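Local coordinates for protein Cys-Gly metallodipeptidase DUG1 (Saccharomyces cerevisiae, PDB 4G1P) that hydrolyses the dipeptide Cys-Gly as a metal-dependent homodimeric peptidase and serves as the catalytic component of the complex that degrades glutathione, at residues A[217-222]-A[347-352]; A[269-274]-A[314-319]; A[134-139]-A[200-205]. All coordinates share one frame; numbering follows the deposited sequence.

Contact 1. Residues A[217-222]-A[347-352]; sequences GCNYYQ and IRTVPD. With CYS (cysteine), chain E.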
ATOM      1  N   GLY A 217      26.156  -3.935   5.032  1.00 21.76           N
ATOM      2  CA  GLY A 217      25.336  -3.076   5.853  1.00 22.77           C
ATOM      3  C   GLY A 217      24.049  -2.721   5.121  1.00 26.43           C
ATOM      4  O   GLY A 217      23.769  -3.210   4.021  1.00 22.08           O
ATOM      5  N   CYS A 218      23.254  -1.863   5.736  1.00 25.76           N
ATOM      6  CA  CYS A 218      21.985  -1.480   5.150  1.00 28.87           C
ATOM      7  C   CYS A 218      21.573  -0.062   5.563  1.00 26.46           C
ATOM      8  O   CYS A 218      21.505   0.267   6.748  1.00 26.55           O
ATOM      9  CB  CYS A 218      20.890  -2.502   5.503  1.00 24.51           C
ATOM     10  SG  CYS A 218      19.319  -2.224   4.623  1.00 25.19           S
ATOM     11  N   ASN A 219      21.325   0.778   4.568  1.00 21.62           N
ATOM     12  CA  ASN A 219      20.802   2.113   4.820  1.00 24.64           C
ATOM     13  C   ASN A 219      19.402   2.211   4.240  1.00 24.05           C
ATOM     14  O   ASN A 219      19.203   2.026   3.036  1.00 26.16           O
ATOM     15  CB  ASN A 219      21.726   3.186   4.233  1.00 27.17           C
ATOM     16  CG  ASN A 219      22.947   3.448   5.105  1.00 29.69           C
ATOM     17  OD1 ASN A 219      23.380   2.579   5.860  1.00 35.22           O
ATOM     18  ND2 ASN A 219      23.493   4.654   5.016  1.00 28.90           N
ATOM     19  N   TYR A 220      18.422   2.459   5.095  1.00 20.28           N
ATOM     20  CA  TYR A 220      17.045   2.453   4.635  1.00 21.86           C
ATOM     21  C   TYR A 220      16.511   3.876   4.569  1.00 24.25           C
ATOM     22  O   TYR A 220      16.521   4.604   5.572  1.00 24.68           O
ATOM     23  CB  TYR A 220      16.179   1.584   5.539  1.00 22.61           C
ATOM     24  CG  TYR A 220      14.936   1.052   4.869  1.00 21.02           C
ATOM     25  CD1 TYR A 220      13.854   1.878   4.616  1.00 23.05           C
ATOM     26  CD2 TYR A 220      14.844  -0.275   4.491  1.00 18.54           C
ATOM     27  CE1 TYR A 220      12.712   1.395   4.000  1.00 22.40           C
ATOM     28  CE2 TYR A 220      13.710  -0.767   3.879  1.00 20.73           C
ATOM     29  CZ  TYR A 220      12.643   0.078   3.635  1.00 19.84           C
ATOM     30  OH  TYR A 220      11.500  -0.398   3.038  1.00 17.85           O
ATOM     31  N   TYR A 221      16.052   4.264   3.383  1.00 21.60           N
ATOM     32  CA  TYR A 221      15.608   5.637   3.141  1.00 23.92           C
ATOM     33  C   TYR A 221      14.131   5.733   2.768  1.00 24.89           C
ATOM     34  O   TYR A 221      13.528   4.786   2.233  1.00 21.95           O
ATOM     35  CB  TYR A 221      16.451   6.297   2.039  1.00 21.89           C
ATOM     36  CG  TYR A 221      17.918   6.367   2.361  1.00 22.03           C
ATOM     37  CD1 TYR A 221      18.415   7.345   3.197  1.00 23.27           C
ATOM     38  CD2 TYR A 221      18.807   5.439   1.838  1.00 25.04           C
ATOM     39  CE1 TYR A 221      19.757   7.405   3.507  1.00 26.33           C
ATOM     40  CE2 TYR A 221      20.153   5.486   2.142  1.00 25.06           C
ATOM     41  CZ  TYR A 221      20.624   6.470   2.980  1.00 29.11           C
ATOM     42  OH  TYR A 221      21.969   6.527   3.288  1.00 29.63           O
ATOM     43  N   GLN A 222      13.556   6.892   3.057  1.00 23.17           N
ATOM     44  CA  GLN A 222      12.242   7.236   2.537  1.00 25.49           C
ATOM     45  C   GLN A 222      12.299   8.621   1.913  1.00 26.22           C
ATOM     46  O   GLN A 222      12.786   9.573   2.530  1.00 25.05           O
ATOM     47  CB  GLN A 222      11.149   7.154   3.617  1.00 24.62           C
ATOM     48  CG  GLN A 222      11.310   8.118   4.774  1.00 22.95           C
ATOM     49  CD  GLN A 222      10.202   7.981   5.799  1.00 26.27           C
ATOM     50  OE1 GLN A 222       9.341   7.110   5.693  1.00 25.80           O
ATOM     51  NE2 GLN A 222      10.218   8.848   6.800  1.00 26.57           N
ATOM     52  N   ILE A 347      19.849   0.779   0.537  1.00 19.79           N
ATOM     53  CA  ILE A 347      21.119   0.453  -0.079  1.00 19.79           C
ATOM     54  C   ILE A 347      21.901  -0.514   0.805  1.00 23.57           C
ATOM     55  O   ILE A 347      22.069  -0.291   2.011  1.00 21.79           O
ATOM     56  CB  ILE A 347      21.953   1.711  -0.347  1.00 23.83           C
ATOM     57  CG1 ILE A 347      21.171   2.686  -1.253  1.00 25.09           C
ATOM     58  CG2 ILE A 347      23.276   1.329  -0.974  1.00 20.22           C
ATOM     59  CD1 ILE A 347      21.853   4.037  -1.489  1.00 15.18           C
ATOM     60  N   ARG A 348      22.348  -1.611   0.207  1.00 22.82           N
ATOM     61  CA  ARG A 348      23.231  -2.539   0.898  1.00 22.90           C
ATOM     62  C   ARG A 348      24.656  -2.025   0.803  1.00 22.69           C
ATOM     63  O   ARG A 348      25.200  -1.880  -0.286  1.00 23.95           O
ATOM     64  CB  ARG A 348      23.117  -3.936   0.294  1.00 24.79           C
ATOM     65  CG  ARG A 348      21.738  -4.580   0.480  1.00 21.15           C
ATOM     66  CD  ARG A 348      21.458  -4.957   1.926  1.00 18.42           C
ATOM     67  NE  ARG A 348      20.063  -5.335   2.105  1.00 22.08           N
ATOM     68  CZ  ARG A 348      19.539  -5.831   3.227  1.00 25.70           C
ATOM     69  NH1 ARG A 348      20.297  -6.063   4.299  1.00 19.25           N
ATOM     70  NH2 ARG A 348      18.240  -6.121   3.263  1.00 23.55           N
ATOM     71  N   THR A 349      25.259  -1.726   1.943  1.00 24.12           N
ATOM     72  CA  THR A 349      26.594  -1.146   1.927  1.00 27.24           C
ATOM     73  C   THR A 349      27.709  -2.188   2.023  1.00 27.21           C
ATOM     74  O   THR A 349      27.543  -3.255   2.605  1.00 23.95           O
ATOM     75  CB  THR A 349      26.758  -0.112   3.036  1.00 25.93           C
ATOM     76  OG1 THR A 349      26.720  -0.774   4.296  1.00 27.78           O
ATOM     77  CG2 THR A 349      25.622   0.901   2.981  1.00 26.79           C
ATOM     78  N   VAL A 350      28.845  -1.859   1.425  1.00 30.57           N
ATOM     79  CA  VAL A 350      30.018  -2.710   1.437  1.00 27.75           C
ATOM     80  C   VAL A 350      31.195  -1.842   1.827  1.00 33.63           C
ATOM     81  O   VAL A 350      31.068  -0.617   1.878  1.00 35.70           O
ATOM     82  CB  VAL A 350      30.278  -3.273   0.047  1.00 27.42           C
ATOM     83  CG1 VAL A 350      29.102  -4.136  -0.410  1.00 29.45           C
ATOM     84  CG2 VAL A 350      30.539  -2.139  -0.925  1.00 28.00           C
ATOM     85  N   PRO A 351      32.352  -2.456   2.121  1.00 38.02           N
ATOM     86  CA  PRO A 351      33.518  -1.581   2.273  1.00 34.38           C
ATOM     87  C   PRO A 351      33.899  -0.961   0.916  1.00 31.80           C
ATOM     88  O   PRO A 351      33.772  -1.615  -0.121  1.00 30.15           O
ATOM     89  CB  PRO A 351      34.599  -2.536   2.770  1.00 34.96           C
ATOM     90  CG  PRO A 351      34.156  -3.888   2.292  1.00 31.95           C
ATOM     91  CD  PRO A 351      32.679  -3.867   2.399  1.00 33.10           C
ATOM     92  N   ASP A 352      34.335   0.292   0.921  1.00 29.00           N
ATOM     93  CA  ASP A 352      34.480   1.059   2.150  1.00 33.31           C
ATOM     94  C   ASP A 352      33.484   2.208   2.198  1.00 36.43           C
ATOM     95  O   ASP A 352      33.887   3.359   2.314  1.00 40.75           O
ATOM     96  CB  ASP A 352      35.897   1.637   2.251  1.00 35.29           C
ATOM     97  CG  ASP A 352      36.974   0.651   1.803  1.00 36.48           C
ATOM     98  OD1 ASP A 352      37.007  -0.491   2.317  1.00 33.95           O
ATOM     99  OD2 ASP A 352      37.782   1.020   0.922  1.00 34.83           O
TER
HETATM  100  N   CYS E 504      16.492  -7.504   8.104  1.00 36.02           N
HETATM  101  CA  CYS E 504      16.841  -6.272   7.424  1.00 32.93           C
HETATM  102  C   CYS E 504      17.790  -6.595   6.267  1.00 23.46           C
HETATM  103  O   CYS E 504      18.831  -7.222   6.457  1.00 23.01           O
HETATM  104  CB  CYS E 504      17.448  -5.265   8.402  1.00 31.10           C
HETATM  105  SG  CYS E 504      17.857  -3.703   7.683  1.00 49.16           S

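Contact 2. Residues A[269-274]-A[314-319]; sequences EMVAPL and WRYPSL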
ATOM      1  N   GLU A 269      32.984   5.391  -5.997  1.00 40.12           N
ATOM      2  CA  GLU A 269      34.269   5.881  -5.511  1.00 42.16           C
ATOM      3  C   GLU A 269      34.591   5.307  -4.132  1.00 39.39           C
ATOM      4  O   GLU A 269      35.748   5.064  -3.811  1.00 44.41           O
ATOM      5  CB  GLU A 269      34.278   7.424  -5.474  1.00 46.41           C
ATOM      6  CG  GLU A 269      34.191   8.131  -6.860  1.00 49.58           C
ATOM      7  CD  GLU A 269      32.815   8.015  -7.539  1.00 47.59           C
ATOM      8  OE1 GLU A 269      31.871   7.512  -6.900  1.00 50.14           O
ATOM      9  OE2 GLU A 269      32.674   8.417  -8.714  1.00 46.54           O
ATOM     10  N   MET A 270      33.562   5.079  -3.327  1.00 37.69           N
ATOM     11  CA  MET A 270      33.745   4.583  -1.971  1.00 34.03           C
ATOM     12  C   MET A 270      33.873   3.078  -1.901  1.00 32.41           C
ATOM     13  O   MET A 270      34.195   2.541  -0.848  1.00 31.16           O
ATOM     14  CB  MET A 270      32.565   4.983  -1.101  1.00 37.06           C
ATOM     15  CG  MET A 270      32.595   6.394  -0.607  1.00 37.65           C
ATOM     16  SD  MET A 270      31.227   6.642   0.514  1.00 44.28           S
ATOM     17  CE  MET A 270      29.856   6.393  -0.609  1.00 36.13           C
ATOM     18  N   VAL A 271      33.588   2.403  -3.010  1.00 33.09           N
ATOM     19  CA  VAL A 271      33.623   0.946  -3.052  1.00 30.13           C
ATOM     20  C   VAL A 271      35.051   0.404  -3.112  1.00 36.45           C
ATOM     21  O   VAL A 271      35.770   0.627  -4.086  1.00 37.17           O
ATOM     22  CB  VAL A 271      32.836   0.414  -4.245  1.00 30.23           C
ATOM     23  CG1 VAL A 271      33.039  -1.095  -4.395  1.00 31.35           C
ATOM     24  CG2 VAL A 271      31.366   0.739  -4.078  1.00 32.63           C
ATOM     25  N   ALA A 272      35.457  -0.309  -2.066  1.00 35.91           N
ATOM     26  CA  ALA A 272      36.802  -0.872  -2.000  1.00 33.09           C
ATOM     27  C   ALA A 272      37.091  -1.751  -3.216  1.00 32.14           C
ATOM     28  O   ALA A 272      36.223  -2.486  -3.683  1.00 35.06           O
ATOM     29  CB  ALA A 272      36.989  -1.658  -0.707  1.00 28.77           C
ATOM     30  N   PRO A 273      38.313  -1.654  -3.753  1.00 33.84           N
ATOM     31  CA  PRO A 273      38.676  -2.416  -4.956  1.00 30.63           C
ATOM     32  C   PRO A 273      38.882  -3.903  -4.683  1.00 32.31           C
ATOM     33  O   PRO A 273      39.183  -4.319  -3.558  1.00 30.61           O
ATOM     34  CB  PRO A 273      39.989  -1.773  -5.386  1.00 30.59           C
ATOM     35  CG  PRO A 273      40.551  -1.205  -4.124  1.00 30.37           C
ATOM     36  CD  PRO A 273      39.382  -0.734  -3.334  1.00 26.60           C
ATOM     37  N   LEU A 274      38.735  -4.693  -5.734  1.00 28.39           N
ATOM     38  CA  LEU A 274      38.781  -6.131  -5.618  1.00 29.55           C
ATOM     39  C   LEU A 274      40.218  -6.634  -5.534  1.00 35.60           C
ATOM     40  O   LEU A 274      40.979  -6.475  -6.483  1.00 42.72           O
ATOM     41  CB  LEU A 274      38.085  -6.740  -6.827  1.00 31.58           C
ATOM     42  CG  LEU A 274      37.943  -8.254  -6.845  1.00 36.50           C
ATOM     43  CD1 LEU A 274      37.109  -8.720  -5.664  1.00 36.73           C
ATOM     44  CD2 LEU A 274      37.316  -8.690  -8.153  1.00 39.38           C
ATOM     45  N   TRP A 314      27.722 -10.141  -2.426  1.00 24.78           N
ATOM     46  CA  TRP A 314      28.587 -10.019  -1.246  1.00 25.16           C
ATOM     47  C   TRP A 314      29.367  -8.719  -1.077  1.00 25.65           C
ATOM     48  O   TRP A 314      29.527  -8.242   0.045  1.00 24.88           O
ATOM     49  CB  TRP A 314      29.571 -11.187  -1.167  1.00 24.52           C
ATOM     50  CG  TRP A 314      28.934 -12.518  -0.954  1.00 27.07           C
ATOM     51  CD1 TRP A 314      27.640 -12.762  -0.605  1.00 24.03           C
ATOM     52  CD2 TRP A 314      29.563 -13.802  -1.095  1.00 29.34           C
ATOM     53  NE1 TRP A 314      27.423 -14.113  -0.525  1.00 23.96           N
ATOM     54  CE2 TRP A 314      28.588 -14.775  -0.817  1.00 25.30           C
ATOM     55  CE3 TRP A 314      30.861 -14.220  -1.432  1.00 29.02           C
ATOM     56  CZ2 TRP A 314      28.866 -16.146  -0.854  1.00 25.62           C
ATOM     57  CZ3 TRP A 314      31.135 -15.577  -1.477  1.00 24.49           C
ATOM     58  CH2 TRP A 314      30.142 -16.523  -1.190  1.00 26.48           C
ATOM     59  N   ARG A 315      29.884  -8.158  -2.167  1.00 28.85           N
ATOM     60  CA  ARG A 315      30.882  -7.100  -2.012  1.00 30.36           C
ATOM     61  C   ARG A 315      30.695  -5.890  -2.911  1.00 27.71           C
ATOM     62  O   ARG A 315      31.461  -4.945  -2.822  1.00 26.94           O
ATOM     63  CB  ARG A 315      32.307  -7.661  -2.149  1.00 28.00           C
ATOM     64  CG  ARG A 315      32.607  -8.301  -3.492  1.00 27.65           C
ATOM     65  CD  ARG A 315      33.423  -7.367  -4.363  1.00 29.68           C
ATOM     66  NE  ARG A 315      34.601  -6.887  -3.657  1.00 28.33           N
ATOM     67  CZ  ARG A 315      35.059  -5.642  -3.732  1.00 34.59           C
ATOM     68  NH1 ARG A 315      34.440  -4.755  -4.498  1.00 30.08           N
ATOM     69  NH2 ARG A 315      36.140  -5.279  -3.045  1.00 33.00           N
ATOM     70  N   TYR A 316      29.681  -5.923  -3.767  1.00 27.52           N
ATOM     71  CA  TYR A 316      29.239  -4.714  -4.474  1.00 30.40           C
ATOM     72  C   TYR A 316      27.920  -4.256  -3.873  1.00 27.14           C
ATOM     73  O   TYR A 316      27.093  -5.086  -3.517  1.00 26.78           O
ATOM     74  CB  TYR A 316      29.086  -4.976  -5.977  1.00 26.17           C
ATOM     75  CG  TYR A 316      30.414  -5.176  -6.680  1.00 29.83           C
ATOM     76  CD1 TYR A 316      31.495  -4.345  -6.404  1.00 31.21           C
ATOM     77  CD2 TYR A 316      30.598  -6.201  -7.598  1.00 27.97           C
ATOM     78  CE1 TYR A 316      32.715  -4.517  -7.037  1.00 29.21           C
ATOM     79  CE2 TYR A 316      31.816  -6.379  -8.230  1.00 31.02           C
ATOM     80  CZ  TYR A 316      32.870  -5.531  -7.945  1.00 30.52           C
ATOM     81  OH  TYR A 316      34.090  -5.694  -8.566  1.00 34.38           O
ATOM     82  N   PRO A 317      27.721  -2.939  -3.741  1.00 25.91           N
ATOM     83  CA  PRO A 317      26.477  -2.437  -3.146  1.00 25.78           C
ATOM     84  C   PRO A 317      25.264  -2.760  -3.999  1.00 26.07           C
ATOM     85  O   PRO A 317      25.407  -3.152  -5.157  1.00 28.58           O
ATOM     86  CB  PRO A 317      26.695  -0.918  -3.086  1.00 26.95           C
ATOM     87  CG  PRO A 317      27.725  -0.637  -4.107  1.00 26.51           C
ATOM     88  CD  PRO A 317      28.614  -1.850  -4.164  1.00 28.09           C
ATOM     89  N   SER A 318      24.077  -2.622  -3.424  1.00 26.21           N
ATOM     90  CA  SER A 318      22.845  -2.777  -4.198  1.00 22.82           C
ATOM     91  C   SER A 318      21.796  -1.780  -3.731  1.00 22.50           C
ATOM     92  O   SER A 318      21.867  -1.267  -2.613  1.00 22.97           O
ATOM     93  CB  SER A 318      22.311  -4.203  -4.097  1.00 24.00           C
ATOM     94  OG  SER A 318      22.068  -4.551  -2.749  1.00 21.89           O
ATOM     95  N   LEU A 319      20.835  -1.482  -4.600  1.00 25.23           N
ATOM     96  CA  LEU A 319      19.757  -0.561  -4.253  1.00 23.82           C
ATOM     97  C   LEU A 319      18.453  -1.238  -4.612  1.00 22.94           C
ATOM     98  O   LEU A 319      18.260  -1.668  -5.748  1.00 23.36           O
ATOM     99  CB  LEU A 319      19.910   0.770  -4.991  1.00 22.65           C
ATOM    100  CG  LEU A 319      19.177   2.011  -4.457  1.00 25.24           C
ATOM    101  CD1 LEU A 319      19.762   3.285  -5.052  1.00 23.24           C
ATOM    102  CD2 LEU A 319      17.683   1.964  -4.740  1.00 20.53           C
TER

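Contact 3. Residues A[134-139]-A[200-205]; sequences GVTDDT and DNYWLG. With ZN (zinc ion), chain B.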
ATOM      1  N   GLY A 134       9.282 -16.706  11.270  1.00 14.97           N
ATOM      2  CA  GLY A 134      10.265 -16.556  12.322  1.00 13.97           C
ATOM      3  C   GLY A 134      11.015 -17.835  12.630  1.00 15.94           C
ATOM      4  O   GLY A 134      11.915 -17.841  13.479  1.00 17.27           O
ATOM      5  N   VAL A 135      10.669 -18.916  11.939  1.00 13.63           N
ATOM      6  CA  VAL A 135      11.269 -20.199  12.263  1.00 15.81           C
ATOM      7  C   VAL A 135      12.758 -20.261  11.890  1.00 16.90           C
ATOM      8  O   VAL A 135      13.545 -20.881  12.593  1.00 16.22           O
ATOM      9  CB  VAL A 135      10.464 -21.398  11.710  1.00 15.24           C
ATOM     10  CG1 VAL A 135      10.679 -21.577  10.218  1.00 13.88           C
ATOM     11  CG2 VAL A 135      10.850 -22.654  12.464  1.00 15.24           C
ATOM     12  N   THR A 136      13.147 -19.582  10.814  1.00 16.98           N
ATOM     13  CA  THR A 136      14.565 -19.444  10.490  1.00 16.09           C
ATOM     14  C   THR A 136      15.122 -18.065  10.869  1.00 17.15           C
ATOM     15  O   THR A 136      16.310 -17.922  11.122  1.00 21.55           O
ATOM     16  CB  THR A 136      14.863 -19.739   8.998  1.00 16.88           C
ATOM     17  OG1 THR A 136      16.236 -20.100   8.849  1.00 16.39           O
ATOM     18  CG2 THR A 136      14.596 -18.526   8.130  1.00 16.65           C
ATOM     19  N   ASP A 137      14.262 -17.057  10.926  1.00 17.09           N
ATOM     20  CA  ASP A 137      14.705 -15.690  11.141  1.00 16.89           C
ATOM     21  C   ASP A 137      13.830 -15.073  12.218  1.00 17.42           C
ATOM     22  O   ASP A 137      12.848 -14.398  11.893  1.00 15.97           O
ATOM     23  CB  ASP A 137      14.577 -14.914   9.820  1.00 15.66           C
ATOM     24  CG  ASP A 137      15.007 -13.455   9.930  1.00 17.01           C
ATOM     25  OD1 ASP A 137      15.616 -13.068  10.943  1.00 18.47           O
ATOM     26  OD2 ASP A 137      14.742 -12.685   8.979  1.00 17.27           O
ATOM     27  N   ASP A 138      14.171 -15.272  13.494  1.00 15.50           N
ATOM     28  CA  ASP A 138      15.423 -15.873  13.951  1.00 16.21           C
ATOM     29  C   ASP A 138      15.140 -16.782  15.155  1.00 15.30           C
ATOM     30  O   ASP A 138      16.034 -17.093  15.934  1.00 12.50           O
ATOM     31  CB  ASP A 138      16.388 -14.750  14.382  1.00 17.33           C
ATOM     32  CG  ASP A 138      17.803 -15.254  14.746  1.00 19.97           C
ATOM     33  OD1 ASP A 138      18.367 -16.120  14.031  1.00 20.76           O
ATOM     34  OD2 ASP A 138      18.356 -14.767  15.751  1.00 17.35           O
ATOM     35  N   THR A 139      13.889 -17.204  15.307  1.00 15.46           N
ATOM     36  CA  THR A 139      13.474 -17.902  16.529  1.00 15.19           C
ATOM     37  C   THR A 139      13.989 -19.362  16.643  1.00 15.72           C
ATOM     38  O   THR A 139      14.369 -19.813  17.723  1.00 14.10           O
ATOM     39  CB  THR A 139      11.941 -17.809  16.716  1.00 14.39           C
ATOM     40  OG1 THR A 139      11.568 -16.430  16.763  1.00 13.15           O
ATOM     41  CG2 THR A 139      11.502 -18.464  17.993  1.00 12.19           C
ATOM     42  N   ASP A 200      22.273 -16.143  12.643  1.00 20.40           N
ATOM     43  CA  ASP A 200      21.233 -15.261  12.150  1.00 19.57           C
ATOM     44  C   ASP A 200      21.358 -15.037  10.651  1.00 20.49           C
ATOM     45  O   ASP A 200      21.083 -13.951  10.148  1.00 22.00           O
ATOM     46  CB  ASP A 200      21.317 -13.919  12.872  1.00 21.59           C
ATOM     47  CG  ASP A 200      19.968 -13.225  12.988  1.00 23.68           C
ATOM     48  OD1 ASP A 200      18.961 -13.743  12.465  1.00 23.10           O
ATOM     49  OD2 ASP A 200      19.915 -12.143  13.599  1.00 27.13           O
ATOM     50  N   ASN A 201      21.805 -16.062   9.942  1.00 19.99           N
ATOM     51  CA  ASN A 201      21.789 -16.044   8.492  1.00 18.66           C
ATOM     52  C   ASN A 201      21.673 -17.463   7.989  1.00 19.31           C
ATOM     53  O   ASN A 201      21.221 -18.323   8.723  1.00 20.43           O
ATOM     54  CB  ASN A 201      23.013 -15.324   7.920  1.00 23.89           C
ATOM     55  CG  ASN A 201      24.307 -16.061   8.187  1.00 27.63           C
ATOM     56  OD1 ASN A 201      24.547 -16.549   9.298  1.00 23.81           O
ATOM     57  ND2 ASN A 201      25.146 -16.163   7.157  1.00 22.37           N
ATOM     58  N   TYR A 202      22.081 -17.715   6.747  1.00 24.49           N
ATOM     59  CA  TYR A 202      21.746 -18.972   6.067  1.00 21.68           C
ATOM     60  C   TYR A 202      22.907 -19.448   5.237  1.00 20.13           C
ATOM     61  O   TYR A 202      23.802 -18.668   4.923  1.00 21.76           O
ATOM     62  CB  TYR A 202      20.532 -18.756   5.150  1.00 22.89           C
ATOM     63  CG  TYR A 202      19.621 -17.711   5.721  1.00 25.54           C
ATOM     64  CD1 TYR A 202      19.807 -16.361   5.423  1.00 24.70           C
ATOM     65  CD2 TYR A 202      18.629 -18.056   6.629  1.00 20.32           C
ATOM     66  CE1 TYR A 202      19.001 -15.389   5.994  1.00 27.29           C
ATOM     67  CE2 TYR A 202      17.820 -17.096   7.195  1.00 22.83           C
ATOM     68  CZ  TYR A 202      18.004 -15.764   6.880  1.00 26.00           C
ATOM     69  OH  TYR A 202      17.198 -14.803   7.455  1.00 29.00           O
ATOM     70  N   TRP A 203      22.873 -20.726   4.866  1.00 21.01           N
ATOM     71  CA  TRP A 203      23.801 -21.263   3.883  1.00 17.97           C
ATOM     72  C   TRP A 203      23.586 -20.487   2.619  1.00 20.54           C
ATOM     73  O   TRP A 203      22.505 -19.953   2.387  1.00 21.68           O
ATOM     74  CB  TRP A 203      23.492 -22.722   3.569  1.00 18.32           C
ATOM     75  CG  TRP A 203      23.719 -23.665   4.679  1.00 17.72           C
ATOM     76  CD1 TRP A 203      24.203 -23.373   5.918  1.00 17.55           C
ATOM     77  CD2 TRP A 203      23.476 -25.076   4.661  1.00 19.32           C
ATOM     78  NE1 TRP A 203      24.271 -24.516   6.679  1.00 19.55           N
ATOM     79  CE2 TRP A 203      23.828 -25.576   5.930  1.00 19.70           C
ATOM     80  CE3 TRP A 203      22.987 -25.962   3.699  1.00 19.81           C
ATOM     81  CZ2 TRP A 203      23.720 -26.925   6.257  1.00 16.75           C
ATOM     82  CZ3 TRP A 203      22.877 -27.299   4.027  1.00 17.79           C
ATOM     83  CH2 TRP A 203      23.244 -27.767   5.295  1.00 18.72           C
ATOM     84  N   LEU A 204      24.609 -20.444   1.788  1.00 22.46           N
ATOM     85  CA  LEU A 204      24.501 -19.808   0.486  1.00 22.30           C
ATOM     86  C   LEU A 204      23.417 -20.465  -0.374  1.00 21.86           C
ATOM     87  O   LEU A 204      22.618 -19.795  -1.033  1.00 26.72           O
ATOM     88  CB  LEU A 204      25.851 -19.914  -0.216  1.00 23.86           C
ATOM     89  CG  LEU A 204      25.892 -19.445  -1.658  1.00 25.49           C
ATOM     90  CD1 LEU A 204      25.603 -17.969  -1.674  1.00 24.34           C
ATOM     91  CD2 LEU A 204      27.266 -19.758  -2.233  1.00 31.15           C
ATOM     92  N   GLY A 205      23.408 -21.788  -0.368  1.00 18.63           N
ATOM     93  CA  GLY A 205      22.529 -22.552  -1.224  1.00 19.55           C
ATOM     94  C   GLY A 205      21.797 -23.520  -0.338  1.00 20.96           C
ATOM     95  O   GLY A 205      21.544 -23.211   0.829  1.00 20.78           O
TER
HETATM   96 ZN    ZN B 501      14.840 -10.686   9.271  1.00 21.94          ZN
HETATM   97  O   HOH W   1      18.940 -20.120   9.851  1.00 19.36           O
HETATM   98  O   HOH W   2      18.282 -15.724  10.284  1.00 25.00           O

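Contact 1. Residues A[217-222]-A[347-352]
Cys-218 holds SG anti to its backbone N (chi1 -172°), while Arg-348 sends CG anti to its carbonyl carbon and then bends at chi2 (-70°); together these torsions lay the guanidinium across the thiol. SG lies over the centre of one guanidinium face, 3.8 Å above its plane, a place where a small, polarisable sulfur sits comfortably against a flat cation. The guanidinium edge is given to the bound cysteine: Arg-348 NH1 donates to the ligand O over 2.9 Å in a nearly straight bond (168°), and Cys-218 SG is 3.7 Å from the ligand SG. The two segments belong to adjacent antiparallel strands, 210-226 and 340-349, in the sheet of the lid domain of this M20 peptidase, and the face carrying Cys-218 and Arg-348 lines the cysteine pocket. Between the strands, Asn-219 and Ile-347 form an antiparallel hydrogen-bonded pair with two main-chain bonds. The second subunit also reaches the site, its Ser-234 OG bonding to Arg-348 NH2. On the other face Thr-349 OG1 lies against the bare CA of Gly-217. Farther along this face Ile-347 CD1 meets Tyr-221 CE2 at 4.3 Å, and Tyr-221 OH bonds to Thr-359 OG1.

Contact 2. Residues A[269-274]-A[314-319]
Two flat groups, the Arg-315 guanidinium and the Tyr-316 ring, receive the loop 269-274. Over one face of the guanidinium lies Leu-274 CD1, 3.7 Å from Arg-315 NE, the two side chains crossing at about a right angle; at its edge, in its plane, sits the carbonyl oxygen of Ala-272. The Tyr-316 ring has Arg-315 CD above the centre of one face, while Val-271 CG1 comes to its edge, 4.1 Å from CD1.

The arginine grips end-on. NH1 and NH2 both donate to Ala-272 O, at 3.0 Å and 2.9 Å from that oxygen, with N-H...O angles of 142° and 149°. The NH1 bond runs nearly along the C=O axis, whereas NH2 stands above the carbonyl plane. Convergence on one atom bends both bonds; together with the salt bridge from NE to Glu-278 OE2, it probably limits rotation of the guanidinium. Bends at chi2 and chi3 (52°) bring the end of this long side chain up to the loop. Apolar groups fill in beside it: Val-271 CG2 meets Pro-317 CD tip to tip at 3.8 Å, a compact branched residue against a rigid ring.

Arg-315 is the first residue to leave helical angles after helix 306-314, and the chain then runs on into strand 318-325. The contact therefore clasps a helix-to-strand connection of the lid domain to the loop that follows helix 267-270, through an end-on arginine whose two terminal nitrogens share one main-chain carbonyl oxygen.

Contact 3. Residues A[134-139]-A[200-205]
A cis peptide joins Asp-137 to Asp-138 within a wider pi-type turn in which Thr-139 N bonds to Gly-134 O; Asp-138 turns toward Asp-200, while Asp-137 reaches the zinc. The turn begins helix 135-154, and Asp-200 follows strand 195-198 of the catalytic domain's alpha/beta sheet; between them lies the dinuclear zinc centre of the M20 peptidases. Asp-137, whose CG is anti to its backbone N (chi1 180°), binds a zinc ion through OD2 at 2.0 Å, a site that Glu-172 and His-450 help to complete. It also belongs to the second zinc site, together with Asp-200, a sharing suited to the two oxygens of a carboxylate. The Asp-138 and Asp-200 carboxylates stack with planes 25° apart, and Asp-138 OD2 accepts a hydrogen bond from His-102 N.

Tyr-202 brings its OH to within 3.5 Å of Asp-137 CB and its ring to Thr-136: Tyr-202 CE2 lies 3.6 Å from the Thr-136 methyl CG2, while Thr-136 OG1 is at the ring edge, in its plane. That hydroxyl bonds to Asp-447 OD2 and accepts from a water that also donates to Asn-201 O. A second water donates to Thr-136 O and, at 3.0 Å, to Asp-200 OD1.

How the contacts relate
Along the chain contact 3 closes before the other two begin, and contact 2 is nested inside the loop closed by contact 1. Contacts 1 and 2, with centres about 10 Å apart, share the lid sheet: strands 340-349 and 318-325 are neighbours, joined by a probable hydrogen bond from Arg-348 N to Ser-318 O, and a similar bond links Asp-352 N to Met-270 O. Contact 3 belongs to the catalytic domain, about 21 Å from contact 1 between centres, though Leu-204 packs on Trp-314 of contact 2. The bound cysteine meets contact 1 and contact 3 holds zinc ligands: lid and catalytic domain both contribute to the site, and the second subunit reaches Arg-348 through its Ser-234.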